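Local coordinates for conserved protein with 2 CBS domains (Pyrobaculum aerophilum, PDB 2RIH) that binds AMP through its paired CBS domains, which form a Bateman module and associate as a dimer, at residues A[5-10]-A[81-86]; A[20-25]-A[39-44]; A[57-62]-A[74-79]. All blocks are in the same frame, centred on the assembly; numbering follows the deposited sequence. Where two conformers were deposited one is given.

Contact 1: A[5-10]-A[81-86]; sequences IRTSEL and ITVLDT
Thr7 and Asp85 bury the most surface here, Thr7 through its side chain, Asp85 mainly through its backbone carbonyl. Thr7 turns its hydroxyl into the position between its own backbone N and carbonyl carbon (chi1 60°). From there Thr7 OG1 donates to Leu84 O at 2.7 Å, in the carbonyl plane and on a lone pair, a short bond that pins the end of strand 82-84. The other branch, Thr7 CG2, meets Val83 CG2 at 4.0 Å, the two side chains crossing obliquely, so one threonine supplies both a polar and an apolar grip. Asp85 contributes its carbonyl: Asp85 O takes the backbone amide of Ser8 at 3.2 Å, again along a lone pair. The two beta carbons, Ser8 CB and Asp85 CB, lie 4.0 Å apart, while the carboxylate of Asp85 leads away. Arg6, an exposed residue with its chain bent at chi2 (73°), brings NE to Thr86 O at 3.2 Å. This oxygen lies near the guanidinium plane, but the donor stands above the carbonyl plane. The amide of Arg6 is held from its own side by Glu9 OE2, which fixes the start of the 3-10 turn. Thr7 also packs on Val106 and Leu117 of strands 103-107 and 113-118. The N-terminal segment thus docks on the sheet of the second CBS domain, tying the two halves of the Bateman module together.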
loop_
_atom_site.group_PDB
_atom_site.type_symbol
_atom_site.label_atom_id
_atom_site.label_comp_id
_atom_site.label_asym_id
_atom_site.label_seq_id
_atom_site.Cartn_x
_atom_site.Cartn_y
_atom_site.Cartn_z
ATOM N N ILE A 5 22.611 -3.486 -6.586
ATOM C CA ILE A 5 21.452 -2.816 -7.255
ATOM C C ILE A 5 21.141 -1.496 -6.543
ATOM O O ILE A 5 20.996 -1.465 -5.320
ATOM C CB ILE A 5 20.195 -3.714 -7.274
ATOM C CG1 ILE A 5 20.491 -5.027 -8.011
ATOM C CG2 ILE A 5 19.022 -2.983 -7.926
ATOM C CD1 ILE A 5 19.349 -6.033 -7.996
ATOM N N ARG A 6 21.073 -0.419 -7.323
ATOM C CA ARG A 6 20.776 0.932 -6.829
ATOM C C ARG A 6 19.296 1.253 -6.976
ATOM O O ARG A 6 18.627 0.717 -7.860
ATOM C CB ARG A 6 21.563 1.976 -7.627
ATOM C CG ARG A 6 22.837 2.428 -6.990
ATOM C CD ARG A 6 23.919 1.399 -7.044
ATOM N NE ARG A 6 25.035 1.797 -6.194
ATOM C CZ ARG A 6 26.103 1.047 -5.946
ATOM N NH1 ARG A 6 26.233 -0.156 -6.500
ATOM N NH2 ARG A 6 27.053 1.510 -5.144
ATOM N N THR A 7 18.801 2.161 -6.137
ATOM C CA THR A 7 17.385 2.550 -6.145
ATOM C C THR A 7 16.932 3.088 -7.509
ATOM O O THR A 7 15.834 2.781 -7.964
ATOM C CB THR A 7 17.058 3.594 -5.031
ATOM O OG1 THR A 7 17.844 4.775 -5.218
ATOM C CG2 THR A 7 17.334 3.026 -3.653
ATOM N N SER A 8 17.801 3.860 -8.159
ATOM C CA SER A 8 17.542 4.417 -9.488
ATOM C C SER A 8 17.211 3.355 -10.546
ATOM O O SER A 8 16.450 3.614 -11.471
ATOM C CB SER A 8 18.754 5.224 -9.957
ATOM O OG SER A 8 19.902 4.395 -10.077
ATOM N N GLU A 9 17.784 2.163 -10.395
ATOM C CA GLU A 9 17.576 1.065 -11.333
ATOM C C GLU A 9 16.154 0.498 -11.314
ATOM O O GLU A 9 15.754 -0.206 -12.244
ATOM C CB GLU A 9 18.567 -0.067 -11.045
ATOM C CG GLU A 9 20.022 0.331 -11.170
ATOM C CD GLU A 9 20.970 -0.804 -10.865
ATOM O OE1 GLU A 9 20.774 -1.910 -11.419
ATOM O OE2 GLU A 9 21.920 -0.589 -10.081
ATOM N N LEU A 10 15.408 0.780 -10.248
ATOM C CA LEU A 10 14.056 0.247 -10.075
ATOM C C LEU A 10 12.960 1.299 -10.237
ATOM O O LEU A 10 11.797 1.019 -9.976
ATOM C CB LEU A 10 13.922 -0.400 -8.696
ATOM C CG LEU A 10 15.001 -1.416 -8.316
ATOM C CD1 LEU A 10 14.711 -1.987 -6.936
ATOM C CD2 LEU A 10 15.134 -2.541 -9.366
ATOM N N ILE A 81 10.590 10.884 3.822
ATOM C CA ILE A 81 11.639 9.934 4.154
ATOM C C ILE A 81 12.336 9.592 2.837
ATOM O O ILE A 81 11.739 8.993 1.935
ATOM C CB ILE A 81 11.102 8.644 4.828
ATOM C CG1 ILE A 81 10.274 8.973 6.089
ATOM C CG2 ILE A 81 12.270 7.683 5.158
ATOM C CD1 ILE A 81 10.959 9.905 7.113
ATOM N N THR A 82 13.598 9.980 2.728
ATOM C CA THR A 82 14.297 9.918 1.458
ATOM C C THR A 82 15.466 8.940 1.430
ATOM O O THR A 82 16.044 8.601 2.460
ATOM C CB THR A 82 14.865 11.300 1.068
ATOM O OG1 THR A 82 15.858 11.681 2.020
ATOM C CG2 THR A 82 13.764 12.372 1.014
ATOM N N VAL A 83 15.792 8.503 0.216
ATOM C CA VAL A 83 17.044 7.808 -0.071
ATOM C C VAL A 83 17.653 8.456 -1.300
ATOM O O VAL A 83 16.975 9.174 -2.029
ATOM C CB VAL A 83 16.851 6.290 -0.328
ATOM C CG1 VAL A 83 16.375 5.601 0.937
ATOM C CG2 VAL A 83 15.886 6.043 -1.494
ATOM N N LEU A 84 18.940 8.211 -1.513
ATOM C CA LEU A 84 19.629 8.688 -2.706
ATOM C C LEU A 84 19.376 7.741 -3.872
ATOM O O LEU A 84 19.183 6.543 -3.670
ATOM C CB LEU A 84 21.139 8.806 -2.457
ATOM C CG LEU A 84 21.602 9.850 -1.446
ATOM C CD1 LEU A 84 23.060 9.592 -1.071
ATOM C CD2 LEU A 84 21.414 11.276 -1.993
ATOM N N ASP A 85 19.361 8.292 -5.088
ATOM C CA ASP A 85 19.273 7.501 -6.321
ATOM C C ASP A 85 20.445 6.508 -6.473
ATOM O O ASP A 85 20.326 5.485 -7.158
ATOM C CB ASP A 85 19.169 8.416 -7.561
ATOM C CG ASP A 85 20.326 9.414 -7.682
ATOM O OD1 ASP A 85 21.074 9.634 -6.707
ATOM O OD2 ASP A 85 20.473 10.002 -8.771
ATOM N N THR A 86 21.555 6.820 -5.809
ATOM C CA THR A 86 22.765 6.003 -5.800
ATOM C C THR A 86 22.871 5.021 -4.618
ATOM O O THR A 86 23.815 4.231 -4.557
ATOM C CB THR A 86 24.004 6.915 -5.731
ATOM O OG1 THR A 86 23.855 7.817 -4.628
ATOM C CG2 THR A 86 24.169 7.711 -7.030
#

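Contact 2: A[20-25]-A[39-44]; sequences ETATIR and AVLTAR
The two segments come closest where the chain leaves strand 16-19, with Glu20 CA and Leu41 CA 4.9 Å apart, and then diverge as residues 20-25 climb into a helix. One main-chain bond spans the gap: Glu20 N donates to Thr42 O at 3.0 Å, in the carbonyl plane, though bent at the hydrogen. This belongs to a beta-alpha-beta crossover in the first CBS domain, in which helix 24-34 links the parallel strands 16-19 and 38-43. Thr23 is the N-cap of that helix, its side chain capping a backbone N of the first turn, while Glu26 OE1 takes the Thr23 amide. Glu20 carries the side-chain contact. Its CG occupies the crowded position between backbone N and carbonyl carbon (chi1 57°), and the chain is extended beyond it, so the carboxylate lies beside the backbone at Ala43 and Arg44. There Glu20 OE1 accepts the amide of Arg44 at 2.9 Å on its anti lone pair, in a nearly straight bond (165°). The same oxygen has a long salt bridge to Arg44 NH1, 3.9 Å away; the side chains cross at about a right angle, the carboxylate at the guanidinium edge with the two planes 62° apart. An alanine in place of Glu20 would remove the carboxylate and would probably leave the Arg44 amide without this acceptor and its guanidinium less fixed. Deeper in, Ala22 points its methyl at the buried Leu41, CB to CD2 4.3 Å, and Leu41 CB lies 4.1 Å from Glu20 CA. The methyl Thr21 CG2 rests 3.5 Å from Arg44 NH1.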
loop_
_atom_site.group_PDB
_atom_site.type_symbol
_atom_site.label_atom_id
_atom_site.label_comp_id
_atom_site.label_asym_id
_atom_site.label_seq_id
_atom_site.Cartn_x
_atom_site.Cartn_y
_atom_site.Cartn_z
ATOM N N GLU A 20 2.871 22.368 -2.950
ATOM C CA GLU A 20 2.486 22.280 -1.539
ATOM C C GLU A 20 1.105 22.850 -1.184
ATOM O O GLU A 20 0.596 22.577 -0.098
ATOM C CB GLU A 20 3.558 22.949 -0.667
ATOM C CG GLU A 20 3.851 24.414 -0.996
ATOM C CD GLU A 20 4.840 25.028 -0.027
ATOM O OE1 GLU A 20 5.849 25.588 -0.478
ATOM O OE2 GLU A 20 4.612 24.935 1.193
ATOM N N THR A 21 0.525 23.639 -2.088
ATOM C CA THR A 21 -0.815 24.220 -1.929
ATOM C C THR A 21 -1.937 23.291 -2.410
ATOM O O THR A 21 -3.119 23.637 -2.304
ATOM C CB THR A 21 -0.933 25.525 -2.747
ATOM O OG1 THR A 21 -0.437 25.292 -4.071
ATOM C CG2 THR A 21 -0.131 26.653 -2.106
ATOM N N ALA A 22 -1.572 22.127 -2.950
ATOM C CA ALA A 22 -2.548 21.171 -3.476
ATOM C C ALA A 22 -3.630 20.801 -2.454
ATOM O O ALA A 22 -3.388 20.758 -1.241
ATOM C CB ALA A 22 -1.835 19.899 -3.966
ATOM N N THR A 23 -4.829 20.523 -2.954
ATOM C CA THR A 23 -5.899 20.043 -2.098
ATOM C C THR A 23 -5.776 18.535 -1.971
ATOM O O THR A 23 -5.056 17.898 -2.735
ATOM C CB THR A 23 -7.291 20.395 -2.642
ATOM O OG1 THR A 23 -7.547 19.654 -3.846
ATOM C CG2 THR A 23 -7.405 21.902 -2.894
ATOM N N ILE A 24 -6.501 17.976 -1.015
ATOM C CA ILE A 24 -6.510 16.537 -0.794
ATOM C C ILE A 24 -7.025 15.772 -2.016
ATOM O O ILE A 24 -6.459 14.746 -2.387
ATOM C CB ILE A 24 -7.360 16.152 0.448
ATOM C CG1 ILE A 24 -6.728 16.729 1.727
ATOM C CG2 ILE A 24 -7.512 14.620 0.527
ATOM C CD1 ILE A 24 -7.599 16.603 2.930
ATOM N N ARG A 25 -8.100 16.261 -2.624
ATOM C CA ARG A 25 -8.677 15.595 -3.791
ATOM C C ARG A 25 -7.799 15.733 -5.034
ATOM O O ARG A 25 -7.812 14.853 -5.895
ATOM C CB ARG A 25 -10.090 16.119 -4.100
ATOM C CG ARG A 25 -10.916 15.122 -4.921
ATOM C CD ARG A 25 -12.328 15.588 -5.189
ATOM N NE ARG A 25 -13.021 16.055 -3.989
ATOM C CZ ARG A 25 -13.750 15.309 -3.156
ATOM N NH1 ARG A 25 -13.904 14.007 -3.345
ATOM N NH2 ARG A 25 -14.334 15.879 -2.112
ATOM N N ALA A 39 2.281 10.579 -3.345
ATOM C CA ALA A 39 2.519 11.855 -3.989
ATOM C C ALA A 39 3.536 12.683 -3.189
ATOM O O ALA A 39 3.535 12.679 -1.956
ATOM C CB ALA A 39 1.194 12.637 -4.129
ATOM N N VAL A 40 4.402 13.394 -3.899
ATOM C CA VAL A 40 5.339 14.315 -3.274
ATOM C C VAL A 40 4.826 15.750 -3.421
ATOM O O VAL A 40 4.482 16.181 -4.515
ATOM C CB VAL A 40 6.753 14.192 -3.896
ATOM C CG1 VAL A 40 7.708 15.245 -3.318
ATOM C CG2 VAL A 40 7.310 12.795 -3.684
ATOM N N LEU A 41 4.752 16.475 -2.311
ATOM C CA LEU A 41 4.409 17.899 -2.352
ATOM C C LEU A 41 5.721 18.660 -2.435
ATOM O O LEU A 41 6.650 18.376 -1.681
ATOM C CB LEU A 41 3.578 18.329 -1.142
ATOM C CG LEU A 41 2.181 17.705 -0.959
ATOM C CD1 LEU A 41 1.399 18.469 0.115
ATOM C CD2 LEU A 41 1.361 17.643 -2.254
ATOM N N THR A 42 5.817 19.583 -3.392
ATOM C CA THR A 42 7.062 20.302 -3.645
ATOM C C THR A 42 6.945 21.773 -3.261
ATOM O O THR A 42 5.844 22.333 -3.191
ATOM C CB THR A 42 7.506 20.176 -5.130
ATOM O OG1 THR A 42 6.474 20.672 -5.988
ATOM C CG2 THR A 42 7.791 18.712 -5.482
ATOM N N ALA A 43 8.098 22.380 -3.001
ATOM C CA ALA A 43 8.176 23.773 -2.596
ATOM C C ALA A 43 7.589 24.668 -3.687
ATOM O O ALA A 43 7.850 24.470 -4.877
ATOM C CB ALA A 43 9.625 24.161 -2.308
ATOM N N ARG A 44 6.783 25.636 -3.266
ATOM C CA ARG A 44 6.156 26.572 -4.189
ATOM C C ARG A 44 7.185 27.231 -5.120
ATOM O O ARG A 44 6.939 27.373 -6.323
ATOM C CB ARG A 44 5.342 27.619 -3.410
ATOM C CG ARG A 44 6.148 28.479 -2.439
ATOM C CD ARG A 44 5.320 28.940 -1.233
ATOM N NE ARG A 44 4.018 29.498 -1.617
ATOM C CZ ARG A 44 2.825 29.003 -1.278
ATOM N NH1 ARG A 44 2.708 27.919 -0.514
ATOM N NH2 ARG A 44 1.722 29.616 -1.702
#

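Contact 3: A[57-62]-A[74-79]; sequences RDILRA and MPIANS. With SO4 (sulfate ion), chain F.
Asp58 and Asn78 reach for each other tip to tip, and both belong to an AMP site of this protein, empty of nucleotide in this chain. Asn78 ND2 donates to Asp58 OD1 at 3.0 Å; the acceptor lies near the amide plane, while the nitrogen stands above the carboxylate plane, and the two planes are 49° apart. Asp58 OD2 is as near but badly angled; it is taken instead by the backbone N of Ser55, so the end of strand 50-55 and the loop together orient the carboxylate. Arg61, one turn on and also an AMP-site residue, places its guanidinium beside the same acid, in a long salt bridge from Arg61 NH1 to Asp58 OD1 of 3.7 Å. It slides past Ile76 in the opposite direction, bringing NH1 3.6 Å from Ile76 CB. The apolar half is Ile76, whose CG1 takes the crowded position (chi1 72°), sending CD1 against the helix, 4.4 Å from both Ile59 CG1 and Ala62 CB. Arg57 reaches toward the second subunit: its NH2 binds O4 of a sulfate at 2.8 Å, with a weak bond from NH1. His103, Gly37, Ser118 and Arg120 of the second subunit complete that anion's grip, consistent with it marking a nucleotide phosphate. Ile59 packs on helix 24-34 and on Leu60 of the second subunit, while Ile76 meets Ile24 of helix 24-34 and Ala77 lies against strand 50-55, so the loop is wedged between helices 56-64 and 24-34 and that strand.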
loop_
_atom_site.group_PDB
_atom_site.type_symbol
_atom_site.label_atom_id
_atom_site.label_comp_id
_atom_site.label_asym_id
_atom_site.label_seq_id
_atom_site.Cartn_x
_atom_site.Cartn_y
_atom_site.Cartn_z
ATOM N N ARG A 57 -2.751 6.137 2.098
ATOM C CA ARG A 57 -3.004 5.890 3.506
ATOM C C ARG A 57 -3.415 7.147 4.273
ATOM O O ARG A 57 -4.264 7.084 5.166
ATOM C CB ARG A 57 -1.788 5.259 4.169
ATOM C CG ARG A 57 -2.073 4.917 5.613
ATOM C CD ARG A 57 -1.403 3.645 6.046
ATOM N NE ARG A 57 -1.861 2.507 5.256
ATOM C CZ ARG A 57 -1.513 1.251 5.505
ATOM N NH1 ARG A 57 -0.732 0.964 6.538
ATOM N NH2 ARG A 57 -1.954 0.287 4.719
ATOM N N ASP A 58 -2.801 8.278 3.938
ATOM C CA ASP A 58 -3.164 9.555 4.548
ATOM C C ASP A 58 -4.556 9.986 4.086
ATOM O O ASP A 58 -5.350 10.515 4.865
ATOM C CB ASP A 58 -2.131 10.631 4.204
ATOM C CG ASP A 58 -0.744 10.308 4.747
ATOM O OD1 ASP A 58 -0.605 10.034 5.966
ATOM O OD2 ASP A 58 0.210 10.336 3.950
ATOM N N ILE A 59 -4.840 9.758 2.810
ATOM C CA ILE A 59 -6.160 10.038 2.251
ATOM C C ILE A 59 -7.222 9.140 2.906
ATOM O O ILE A 59 -8.341 9.588 3.189
ATOM C CB ILE A 59 -6.129 9.886 0.712
ATOM C CG1 ILE A 59 -5.301 11.038 0.113
ATOM C CG2 ILE A 59 -7.561 9.838 0.132
ATOM C CD1 ILE A 59 -4.781 10.803 -1.292
ATOM N N LEU A 60 -6.862 7.879 3.152
ATOM C CA LEU A 60 -7.738 6.936 3.834
ATOM C C LEU A 60 -8.160 7.499 5.199
ATOM O O LEU A 60 -9.344 7.500 5.544
ATOM C CB LEU A 60 -7.009 5.593 4.019
ATOM C CG LEU A 60 -7.768 4.399 4.594
ATOM C CD1 LEU A 60 -8.617 3.759 3.515
ATOM C CD2 LEU A 60 -6.791 3.358 5.167
ATOM N N ARG A 61 -7.173 7.961 5.966
ATOM C CA ARG A 61 -7.421 8.549 7.284
ATOM C C ARG A 61 -8.309 9.791 7.186
ATOM O O ARG A 61 -9.175 10.015 8.039
ATOM C CB ARG A 61 -6.095 8.892 7.975
ATOM C CG ARG A 61 -6.257 9.624 9.308
ATOM C CD ARG A 61 -4.916 9.926 9.976
ATOM N NE ARG A 61 -3.950 10.501 9.044
ATOM C CZ ARG A 61 -3.970 11.752 8.590
ATOM N NH1 ARG A 61 -3.030 12.147 7.737
ATOM N NH2 ARG A 61 -4.918 12.611 8.968
ATOM N N ALA A 62 -8.091 10.592 6.142
ATOM C CA ALA A 62 -8.883 11.792 5.872
ATOM C C ALA A 62 -10.359 11.454 5.689
ATOM O O ALA A 62 -11.228 12.126 6.238
ATOM C CB ALA A 62 -8.349 12.503 4.622
ATOM N N MET A 74 -1.634 19.645 2.673
ATOM C CA MET A 74 -0.467 19.792 3.558
ATOM C C MET A 74 -0.721 19.373 5.015
ATOM O O MET A 74 0.118 18.682 5.600
ATOM C CB MET A 74 0.135 21.207 3.490
ATOM C CG MET A 74 1.446 21.365 4.290
ATOM S SD MET A 74 2.773 20.230 3.789
ATOM C CE MET A 74 3.377 21.096 2.343
ATOM N N PRO A 75 -1.850 19.798 5.620
ATOM C CA PRO A 75 -2.145 19.327 6.981
ATOM C C PRO A 75 -2.208 17.796 7.167
ATOM O O PRO A 75 -2.012 17.327 8.274
ATOM C CB PRO A 75 -3.507 19.966 7.288
ATOM C CG PRO A 75 -3.553 21.175 6.429
ATOM C CD PRO A 75 -2.864 20.766 5.155
ATOM N N ILE A 76 -2.473 17.025 6.115
ATOM C CA ILE A 76 -2.486 15.561 6.255
ATOM C C ILE A 76 -1.159 14.931 5.804
ATOM O O ILE A 76 -0.986 13.717 5.877
ATOM C CB ILE A 76 -3.689 14.903 5.533
ATOM C CG1 ILE A 76 -3.547 14.936 4.007
ATOM C CG2 ILE A 76 -4.980 15.571 5.967
ATOM C CD1 ILE A 76 -4.457 13.963 3.299
ATOM N N ALA A 77 -0.235 15.777 5.356
ATOM C CA ALA A 77 1.046 15.345 4.803
ATOM C C ALA A 77 2.062 14.956 5.878
ATOM O O ALA A 77 1.923 15.307 7.050
ATOM C CB ALA A 77 1.612 16.456 3.915
ATOM N N ASN A 78 3.089 14.231 5.453
ATOM C CA ASN A 78 4.167 13.779 6.326
ATOM C C ASN A 78 5.499 14.265 5.789
ATOM O O ASN A 78 5.615 14.581 4.610
ATOM C CB ASN A 78 4.186 12.252 6.387
ATOM C CG ASN A 78 2.882 11.680 6.870
ATOM O OD1 ASN A 78 2.483 11.906 8.009
ATOM N ND2 ASN A 78 2.199 10.950 6.006
ATOM N N SER A 79 6.503 14.319 6.659
ATOM C CA SER A 79 7.853 14.697 6.250
ATOM C C SER A 79 8.415 13.636 5.303
ATOM O O SER A 79 8.202 12.442 5.526
ATOM C CB SER A 79 8.764 14.851 7.463
ATOM O OG SER A 79 9.958 15.508 7.105
HETATM S S SO4 F . -0.308 -3.254 4.761
HETATM O O1 SO4 F . -1.634 -3.849 4.638
HETATM O O2 SO4 F . 0.559 -4.134 5.524
HETATM O O3 SO4 F . 0.269 -3.068 3.447
HETATM O O4 SO4 F . -0.421 -1.982 5.441
#

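Contacts 2 and 3 form one block, with centres about 11 Å apart: Met74 touches Glu20 and Leu41, and Ile76 meets Ile24, so the crossover of the first CBS domain and the loop after helix 56-64 share a core. Contact 1 stands about 23 and 24 Å from their centres, on the opposite side of the chain's centre. Along the sequence, 5-10 opens the chain, contact 2 closes, contact 3 follows, and 81-86 comes after 74-79 with one residue between. Contact 1 therefore brackets the others, joining the chain start to the second domain's sheet, while 74-79 packs on the first domain. The two halves thereby interlock as one Bateman module.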